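PDB 3SFT: protein-glutamate methylesterase/protein-glutamine glutaminase from Thermotoga maritima, which catalyses the demethylation of methylglutamate side chains in chemoreceptors, and the deamidation of specific glutamines, as part of bacterial chemotaxis signalling. Local coordinates for residues Pro27-Asn32 / Ser59-Lys64; Leu86-Gln91 / Glu121-Lys126; Ala129-Gly134 / Phe164-Ser169. All blocks are in the same frame, centred on the assembly; numbering follows the deposited sequence.

Contact 1 of 3, residues Pro27-Asn32 / Ser59-Lys64; sequences PNLPKN and SELTVK
L61 meets the 27-32 loop with both of its methyl groups, where the loop between helix 18-22 and strand 37-41 touches the residues linking helix 48-58 to strand 62-65, an outermost strand of the parallel sheet. CG lies anti to the carbonyl carbon (chi1 -69°), and chi2, extended at 167°, puts CD1 on the aliphatic root of L29, 3.8 Å from L29 CB; the two leucine side chains cross obliquely. The other branch, L61 CD2, meets the backbone, lying 3.3 Å from P30 O and close to K31 O as well. An alanine here would probably open a gap beside L29 CB and next to P30 O and K31 O, leaving the loop less firmly seated, since only CB would remain.

At the solvent-exposed side, K31 leaves the backbone with CG anti to N (chi1 -179°) and runs on fully extended. Its first carbons touch E60: K31 CB is 3.9 Å from E60 CB, and CG is near E60 O. The charged ends stay apart, with K31 NZ 5.9 Å from E60 OE1, so no salt bridge forms. S59 OG sits 3.4 Å from P27 CA and is hydrogen-bonded to L55 O in helix 48-58.

A single water joins the two backbones, donating to L29 O at 2.6 Å and accepting from L61 N at 3.0 Å. With no direct hydrogen bond across it, the contact relies on leucine and aliphatic packing plus this one water, while opposite charges at its surface could add at most a weak, long-range attraction.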
loop_
_atom_site.group_PDB
_atom_site.type_symbol
_atom_site.label_atom_id
_atom_site.label_comp_id
_atom_site.label_asym_id
_atom_site.label_seq_id
_atom_site.Cartn_x
_atom_site.Cartn_y
_atom_site.Cartn_z
ATOM N N PRO A 27 -8.738 10.068 2.551
ATOM C CA PRO A 27 -9.480 11.333 2.478
ATOM C C PRO A 27 -8.797 12.495 3.199
ATOM O O PRO A 27 -9.112 13.652 2.940
ATOM C CB PRO A 27 -10.814 10.985 3.148
ATOM C CG PRO A 27 -10.968 9.518 2.863
ATOM C CD PRO A 27 -9.578 9.015 3.151
ATOM N N ASN A 28 -7.854 12.183 4.090
ATOM C CA ASN A 28 -7.151 13.205 4.860
ATOM C C ASN A 28 -5.761 13.578 4.339
ATOM O O ASN A 28 -4.907 14.049 5.094
ATOM C CB ASN A 28 -7.088 12.794 6.333
ATOM C CG ASN A 28 -8.470 12.527 6.927
ATOM O OD1 ASN A 28 -8.672 11.545 7.644
ATOM N ND2 ASN A 28 -9.430 13.393 6.615
ATOM N N LEU A 29 -5.531 13.342 3.052
ATOM C CA LEU A 29 -4.260 13.683 2.422
ATOM C C LEU A 29 -4.521 14.787 1.400
ATOM O O LEU A 29 -5.537 14.772 0.705
ATOM C CB LEU A 29 -3.628 12.457 1.759
ATOM C CG LEU A 29 -3.115 11.382 2.726
ATOM C CD1 LEU A 29 -2.611 10.178 1.950
ATOM C CD2 LEU A 29 -2.006 11.949 3.598
ATOM N N PRO A 30 -3.605 15.762 1.299
ATOM C CA PRO A 30 -3.753 16.877 0.359
ATOM C C PRO A 30 -3.658 16.463 -1.104
ATOM O O PRO A 30 -3.001 15.480 -1.439
ATOM C CB PRO A 30 -2.601 17.801 0.756
ATOM C CG PRO A 30 -1.534 16.825 1.180
ATOM C CD PRO A 30 -2.319 15.842 2.016
ATOM N N LYS A 31 -4.319 17.232 -1.966
ATOM C CA LYS A 31 -4.317 16.983 -3.400
ATOM C C LYS A 31 -2.893 16.995 -3.962
ATOM O O LYS A 31 -2.579 16.247 -4.887
ATOM C CB LYS A 31 -5.172 18.038 -4.110
ATOM C CG LYS A 31 -5.272 17.871 -5.616
ATOM C CD LYS A 31 -6.115 18.969 -6.239
ATOM C CE LYS A 31 -6.205 18.796 -7.750
ATOM N NZ LYS A 31 -6.985 19.893 -8.396
ATOM N N ASN A 32 -2.031 17.821 -3.374
ATOM C CA ASN A 32 -0.643 17.932 -3.819
ATOM C C ASN A 32 0.356 16.995 -3.116
ATOM O O ASN A 32 1.558 17.279 -3.097
ATOM C CB ASN A 32 -0.165 19.389 -3.704
ATOM C CG ASN A 32 -0.047 19.861 -2.259
ATOM O OD1 ASN A 32 -0.380 19.133 -1.317
ATOM N ND2 ASN A 32 0.438 21.087 -2.081
ATOM N N SER A 59 -12.069 11.948 -1.358
ATOM C CA SER A 59 -10.684 12.437 -1.319
ATOM C C SER A 59 -10.336 13.527 -2.332
ATOM O O SER A 59 -10.987 13.668 -3.368
ATOM C CB SER A 59 -9.711 11.265 -1.523
ATOM O OG SER A 59 -10.017 10.174 -0.674
ATOM N N GLU A 60 -9.294 14.293 -2.019
ATOM C CA GLU A 60 -8.814 15.339 -2.913
ATOM C C GLU A 60 -7.899 14.700 -3.952
ATOM O O GLU A 60 -7.810 15.170 -5.086
ATOM C CB GLU A 60 -8.077 16.435 -2.139
ATOM C CG GLU A 60 -9.008 17.401 -1.422
ATOM C CD GLU A 60 -10.008 18.056 -2.371
ATOM O OE1 GLU A 60 -9.586 18.871 -3.223
ATOM O OE2 GLU A 60 -11.219 17.749 -2.271
ATOM N N LEU A 61 -7.227 13.621 -3.553
ATOM C CA LEU A 61 -6.342 12.877 -4.446
ATOM C C LEU A 61 -7.215 12.103 -5.427
ATOM O O LEU A 61 -8.361 11.778 -5.123
ATOM C CB LEU A 61 -5.481 11.881 -3.652
ATOM C CG LEU A 61 -4.387 12.415 -2.722
ATOM C CD1 LEU A 61 -3.891 11.307 -1.810
ATOM C CD2 LEU A 61 -3.234 12.993 -3.541
ATOM N N THR A 62 -6.680 11.811 -6.605
ATOM C CA THR A 62 -7.432 11.056 -7.597
ATOM C C THR A 62 -7.221 9.567 -7.350
ATOM O O THR A 62 -6.102 9.061 -7.467
ATOM C CB THR A 62 -6.998 11.416 -9.033
ATOM O OG1 THR A 62 -7.198 12.818 -9.250
ATOM C CG2 THR A 62 -7.818 10.629 -10.054
ATOM N N VAL A 63 -8.297 8.876 -6.981
ATOM C CA VAL A 63 -8.232 7.449 -6.699
ATOM C C VAL A 63 -8.790 6.640 -7.858
ATOM O O VAL A 63 -9.931 6.837 -8.278
ATOM C CB VAL A 63 -9.000 7.086 -5.409
ATOM C CG1 VAL A 63 -8.789 5.619 -5.068
ATOM C CG2 VAL A 63 -8.553 7.980 -4.252
ATOM N N LYS A 64 -7.987 5.705 -8.348
ATOM C CA LYS A 64 -8.392 4.868 -9.465
ATOM C C LYS A 64 -7.733 3.510 -9.354
ATOM O O LYS A 64 -6.850 3.299 -8.525
ATOM C CB LYS A 64 -7.980 5.519 -10.794
ATOM C CG LYS A 64 -6.462 5.638 -10.991
ATOM C CD LYS A 64 -6.097 6.399 -12.266
ATOM C CE LYS A 64 -6.493 5.639 -13.512
ATOM N NZ LYS A 64 -5.758 4.352 -13.616
HETATM O O HOH W 1 -7.150 13.119 -0.557
#

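Contact 2 of 3, residues Leu86-Gln91 / Glu121-Lys126; sequences LGLKAQ and EIYKSK
The contact of I122 with L88 and A90 is a small van der Waals one with no hydrogen bond across it, made where the last turn of helix 112-123 rests on strand 85-91 of the two-stranded antiparallel sheet. I122 does most of the work. Its chain is extended to CD1 (chi2 177°), and this methyl reaches the strand backbone itself, 3.6 Å from L88 O and 3.7 Å from A90 N, while also meeting L88 CB at 4.0 Å. The other branch, I122 CG2, lies 4.1 Å from A90 CB, so the isoleucine meets the side chains of two strand residues whose CB atoms face the helix, and CD1 also nears K89 CA.

Deeper in, L88 CD2 comes within 4.4 Å of Y123 CE2, approaching the ring obliquely. L88 and Y123 both also touch V95 of the partner strand and I9 of the parallel sheet, which places this end of the contact in the interior; A90 marks the exposed end.

K124 leaves helical angles with a positive phi of 48°, and its NZ folds back to donate to E121 O at 3.1 Å. The arrangement is that of a β-hairpin packed on the C-terminal end of a helix, just before the chain enters strand 127-131 of the parallel α/β sheet.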
loop_
_atom_site.group_PDB
_atom_site.type_symbol
_atom_site.label_atom_id
_atom_site.label_comp_id
_atom_site.label_asym_id
_atom_site.label_seq_id
_atom_site.Cartn_x
_atom_site.Cartn_y
_atom_site.Cartn_z
ATOM N N LEU A 86 0.229 -6.910 -8.535
ATOM C CA LEU A 86 0.590 -5.615 -9.095
ATOM C C LEU A 86 2.085 -5.331 -8.963
ATOM O O LEU A 86 2.592 -5.096 -7.864
ATOM C CB LEU A 86 -0.217 -4.508 -8.419
ATOM C CG LEU A 86 0.010 -3.091 -8.942
ATOM C CD1 LEU A 86 -0.404 -3.006 -10.406
ATOM C CD2 LEU A 86 -0.790 -2.104 -8.100
ATOM N N GLY A 87 2.787 -5.353 -10.091
ATOM C CA GLY A 87 4.209 -5.083 -10.070
ATOM C C GLY A 87 4.528 -3.651 -10.437
ATOM O O GLY A 87 3.649 -2.895 -10.849
ATOM N N LEU A 88 5.778 -3.265 -10.205
ATOM C CA LEU A 88 6.285 -1.940 -10.541
ATOM C C LEU A 88 7.623 -2.147 -11.231
ATOM O O LEU A 88 8.384 -3.042 -10.862
ATOM C CB LEU A 88 6.480 -1.065 -9.298
ATOM C CG LEU A 88 5.232 -0.431 -8.682
ATOM C CD1 LEU A 88 4.622 -1.365 -7.651
ATOM C CD2 LEU A 88 5.605 0.885 -8.030
ATOM N N LYS A 89 7.886 -1.356 -12.267
ATOM C CA LYS A 89 9.138 -1.463 -13.006
ATOM C C LYS A 89 9.657 -0.081 -13.357
ATOM O O LYS A 89 8.880 0.827 -13.668
ATOM C CB LYS A 89 8.955 -2.299 -14.280
ATOM C CG LYS A 89 7.929 -1.738 -15.257
ATOM C CD LYS A 89 7.630 -2.713 -16.389
ATOM C CE LYS A 89 6.466 -2.222 -17.233
ATOM N NZ LYS A 89 6.035 -3.238 -18.230
ATOM N N ALA A 90 10.971 0.085 -13.250
ATOM C CA ALA A 90 11.610 1.356 -13.561
ATOM C C ALA A 90 12.118 1.319 -14.999
ATOM O O ALA A 90 12.809 0.381 -15.401
ATOM C CB ALA A 90 12.761 1.621 -12.595
ATOM N N GLN A 91 11.743 2.328 -15.777
ATOM C CA GLN A 91 12.158 2.412 -17.176
ATOM C C GLN A 91 12.445 3.856 -17.540
ATOM O O GLN A 91 11.577 4.717 -17.397
ATOM C CB GLN A 91 11.061 1.863 -18.105
ATOM C CG GLN A 91 10.864 0.346 -18.047
ATOM C CD GLN A 91 9.653 -0.126 -18.839
ATOM O OE1 GLN A 91 8.568 0.449 -18.737
ATOM N NE2 GLN A 91 9.829 -1.183 -19.623
ATOM N N GLU A 121 12.782 -2.497 -4.165
ATOM C CA GLU A 121 13.946 -2.648 -5.028
ATOM C C GLU A 121 14.190 -1.396 -5.879
ATOM O O GLU A 121 15.338 -1.055 -6.177
ATOM C CB GLU A 121 13.756 -3.872 -5.917
ATOM C CG GLU A 121 15.045 -4.571 -6.306
ATOM C CD GLU A 121 14.805 -5.980 -6.844
ATOM O OE1 GLU A 121 13.904 -6.681 -6.324
ATOM O OE2 GLU A 121 15.522 -6.389 -7.786
ATOM N N ILE A 122 13.111 -0.705 -6.242
ATOM C CA ILE A 122 13.195 0.505 -7.055
ATOM C C ILE A 122 13.442 1.762 -6.228
ATOM O O ILE A 122 14.376 2.516 -6.500
ATOM C CB ILE A 122 11.899 0.727 -7.876
ATOM C CG1 ILE A 122 11.685 -0.422 -8.863
ATOM C CG2 ILE A 122 11.961 2.055 -8.617
ATOM C CD1 ILE A 122 10.391 -0.313 -9.646
ATOM N N TYR A 123 12.584 1.995 -5.238
ATOM C CA TYR A 123 12.683 3.176 -4.390
ATOM C C TYR A 123 13.652 3.070 -3.210
ATOM O O TYR A 123 14.052 4.086 -2.643
ATOM C CB TYR A 123 11.291 3.582 -3.901
ATOM C CG TYR A 123 10.379 4.076 -5.005
ATOM C CD1 TYR A 123 10.222 5.441 -5.248
ATOM C CD2 TYR A 123 9.672 3.180 -5.804
ATOM C CE1 TYR A 123 9.379 5.901 -6.264
ATOM C CE2 TYR A 123 8.829 3.628 -6.818
ATOM C CZ TYR A 123 8.688 4.985 -7.042
ATOM O OH TYR A 123 7.855 5.423 -8.043
ATOM N N LYS A 124 14.012 1.848 -2.839
ATOM C CA LYS A 124 14.934 1.605 -1.728
ATOM C C LYS A 124 14.620 2.384 -0.442
ATOM O O LYS A 124 13.512 2.281 0.080
ATOM C CB LYS A 124 16.385 1.819 -2.180
ATOM C CG LYS A 124 16.838 0.805 -3.224
ATOM C CD LYS A 124 18.322 0.937 -3.531
ATOM C CE LYS A 124 18.788 -0.135 -4.513
ATOM N NZ LYS A 124 18.190 0.053 -5.864
ATOM N N SER A 125 15.569 3.182 0.048
ATOM C CA SER A 125 15.356 3.943 1.283
ATOM C C SER A 125 14.188 4.929 1.217
ATOM O O SER A 125 13.704 5.388 2.249
ATOM C CB SER A 125 16.636 4.669 1.719
ATOM O OG SER A 125 16.914 5.789 0.896
ATOM N N LYS A 126 13.725 5.237 0.007
ATOM C CA LYS A 126 12.608 6.161 -0.173
ATOM C C LYS A 126 11.249 5.440 -0.191
ATOM O O LYS A 126 10.221 6.037 -0.526
ATOM C CB LYS A 126 12.796 6.981 -1.460
ATOM C CG LYS A 126 14.057 7.847 -1.478
ATOM C CD LYS A 126 14.145 8.732 -0.237
ATOM C CE LYS A 126 15.427 9.558 -0.224
ATOM N NZ LYS A 126 15.460 10.572 -1.325
#

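Contact 3 of 3, residues Ala129-Gly134 / Phe164-Ser169; sequences AVILTG and FGMPKS
The carbonyl of G134 faces the start of helix 166-172, where G134 O accepts a hydrogen bond of 2.8 Å from M166 N and a weak one of 3.2 Å from G165 N, and G134 and F164 form a single β-bridge. The M166 bond is fairly straight (160° at the hydrogen), although its donor stands above the carbonyl plane. One oxygen thus serves two backbone N-H groups where the chain turns into the helix.

M166 makes the largest side-chain contribution. Its CG and SD lie against G134, and chi3 is nearly eclipsed at 8°, which swings CE round to 3.2 Å from L132 O. G134 lies so near SD that a CB at this position would clash with it, and the backbone angles of G134 call for glycine by themselves. At the root of the methionine, M166 CB packs on I131 CG2 at 3.9 Å; this branch of I131 lies anti to the backbone N and also approaches M166 O.

P167, in the first turn of the helix, sets its ring against the same bend: CG is 3.4 Å from L132 O and 3.6 Å from I131 O. The L132 carbonyl is therefore bordered by both the proline ring and the methionine methyl. T133 points its CB away from 164-169, and its OG1 is hydrogen-bonded to T16 O and to the backbone of V162 and V163.

The M166 side chain comes within about 4 Å of those of S15 and H42, predicted catalytic residues. The contact thus joins the loop after strand 127-131 to the N-terminal end of a helix beside the probable active site, at the C-terminal ends of the parallel strands, where doubly wound α/β folds commonly place it.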
loop_
_atom_site.group_PDB
_atom_site.type_symbol
_atom_site.label_atom_id
_atom_site.label_comp_id
_atom_site.label_asym_id
_atom_site.label_seq_id
_atom_site.Cartn_x
_atom_site.Cartn_y
_atom_site.Cartn_z
ATOM N N ALA A 129 6.181 1.750 3.655
ATOM C CA ALA A 129 5.177 0.684 3.687
ATOM C C ALA A 129 4.194 0.923 4.825
ATOM O O ALA A 129 4.586 1.332 5.917
ATOM C CB ALA A 129 5.844 -0.682 3.856
ATOM N N VAL A 130 2.916 0.676 4.555
ATOM C CA VAL A 130 1.865 0.845 5.550
ATOM C C VAL A 130 1.041 -0.437 5.580
ATOM O O VAL A 130 0.374 -0.775 4.608
ATOM C CB VAL A 130 0.930 2.042 5.208
ATOM C CG1 VAL A 130 -0.081 2.248 6.327
ATOM C CG2 VAL A 130 1.740 3.312 5.005
ATOM N N ILE A 131 1.105 -1.160 6.691
ATOM C CA ILE A 131 0.366 -2.406 6.816
ATOM C C ILE A 131 -0.812 -2.200 7.748
ATOM O O ILE A 131 -0.652 -1.992 8.952
ATOM C CB ILE A 131 1.278 -3.544 7.318
ATOM C CG1 ILE A 131 2.504 -3.656 6.407
ATOM C CG2 ILE A 131 0.518 -4.862 7.365
ATOM C CD1 ILE A 131 2.167 -3.862 4.941
ATOM N N LEU A 132 -2.001 -2.257 7.167
ATOM C CA LEU A 132 -3.243 -2.049 7.894
ATOM C C LEU A 132 -3.918 -3.332 8.352
ATOM O O LEU A 132 -3.445 -4.440 8.083
ATOM C CB LEU A 132 -4.221 -1.262 7.013
ATOM C CG LEU A 132 -3.690 0.045 6.418
ATOM C CD1 LEU A 132 -4.795 0.728 5.608
ATOM C CD2 LEU A 132 -3.202 0.957 7.536
ATOM N N THR A 133 -5.045 -3.132 9.032
ATOM C CA THR A 133 -5.926 -4.163 9.564
ATOM C C THR A 133 -6.126 -5.301 8.573
ATOM O O THR A 133 -6.172 -5.071 7.361
ATOM C CB THR A 133 -7.316 -3.535 9.873
ATOM O OG1 THR A 133 -8.249 -4.552 10.251
ATOM C CG2 THR A 133 -7.849 -2.789 8.650
ATOM N N GLY A 134 -6.251 -6.521 9.093
ATOM C CA GLY A 134 -6.455 -7.678 8.240
ATOM C C GLY A 134 -5.960 -8.986 8.825
ATOM O O GLY A 134 -5.148 -9.000 9.753
ATOM N N PHE A 164 -6.461 -7.406 14.044
ATOM C CA PHE A 164 -5.071 -7.055 14.304
ATOM C C PHE A 164 -4.172 -8.244 13.991
ATOM O O PHE A 164 -3.534 -8.793 14.884
ATOM C CB PHE A 164 -4.923 -6.652 15.775
ATOM C CG PHE A 164 -3.599 -6.019 16.116
ATOM C CD1 PHE A 164 -3.111 -4.946 15.376
ATOM C CD2 PHE A 164 -2.870 -6.461 17.218
ATOM C CE1 PHE A 164 -1.923 -4.323 15.733
ATOM C CE2 PHE A 164 -1.678 -5.839 17.581
ATOM C CZ PHE A 164 -1.207 -4.767 16.835
ATOM N N GLY A 165 -4.165 -8.673 12.735
ATOM C CA GLY A 165 -3.333 -9.796 12.346
ATOM C C GLY A 165 -2.149 -9.344 11.519
ATOM O O GLY A 165 -1.001 -9.522 11.925
ATOM N N MET A 166 -2.426 -8.741 10.365
ATOM C CA MET A 166 -1.370 -8.264 9.477
ATOM C C MET A 166 -0.407 -7.288 10.149
ATOM O O MET A 166 0.808 -7.460 10.050
ATOM C CB MET A 166 -1.960 -7.698 8.176
ATOM C CG MET A 166 -2.555 -8.799 7.285
ATOM S SD MET A 166 -3.392 -8.295 5.760
ATOM C CE MET A 166 -3.015 -6.535 5.702
ATOM N N PRO A 167 -0.929 -6.262 10.857
ATOM C CA PRO A 167 -0.028 -5.312 11.521
ATOM C C PRO A 167 0.772 -5.995 12.634
ATOM O O PRO A 167 1.975 -5.750 12.794
ATOM C CB PRO A 167 -0.991 -4.278 12.106
ATOM C CG PRO A 167 -2.176 -4.339 11.183
ATOM C CD PRO A 167 -2.332 -5.821 10.980
ATOM N N LYS A 168 0.101 -6.852 13.402
ATOM C CA LYS A 168 0.757 -7.562 14.493
ATOM C C LYS A 168 1.924 -8.410 14.002
ATOM O O LYS A 168 2.980 -8.439 14.632
ATOM C CB LYS A 168 -0.234 -8.444 15.260
ATOM C CG LYS A 168 0.393 -9.116 16.466
ATOM C CD LYS A 168 -0.634 -9.667 17.445
ATOM C CE LYS A 168 -0.968 -11.119 17.176
ATOM N NZ LYS A 168 -1.746 -11.695 18.316
ATOM N N SER A 169 1.725 -9.106 12.886
ATOM C CA SER A 169 2.771 -9.952 12.322
ATOM C C SER A 169 3.992 -9.112 11.942
ATOM O O SER A 169 5.130 -9.540 12.136
ATOM C CB SER A 169 2.245 -10.712 11.108
ATOM O OG SER A 169 3.282 -11.448 10.493
#

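Overall arrangement
Contact 3 is the buried one, while contacts 1 and 2 are only partly buried and run from buried leucine or tyrosine side chains to exposed residues. All three centres are about 22 Å apart, and contacts 2 and 3 lie on opposite sides of the chain's centre. Contacts 1 and 3 reach the same parallel sheet, the first just before strand 62-65, one of its two outermost strands, and the third at inner strand 127-131; contact 2 instead ties the separate hairpin to helix 112-123, which is followed, after a short turn, by that inner strand. Their chemistry differs accordingly: a bridging water in contact 1, van der Waals touching without hydrogen bonds across it in contact 2, and direct backbone hydrogen bonds near the predicted active site in contact 3.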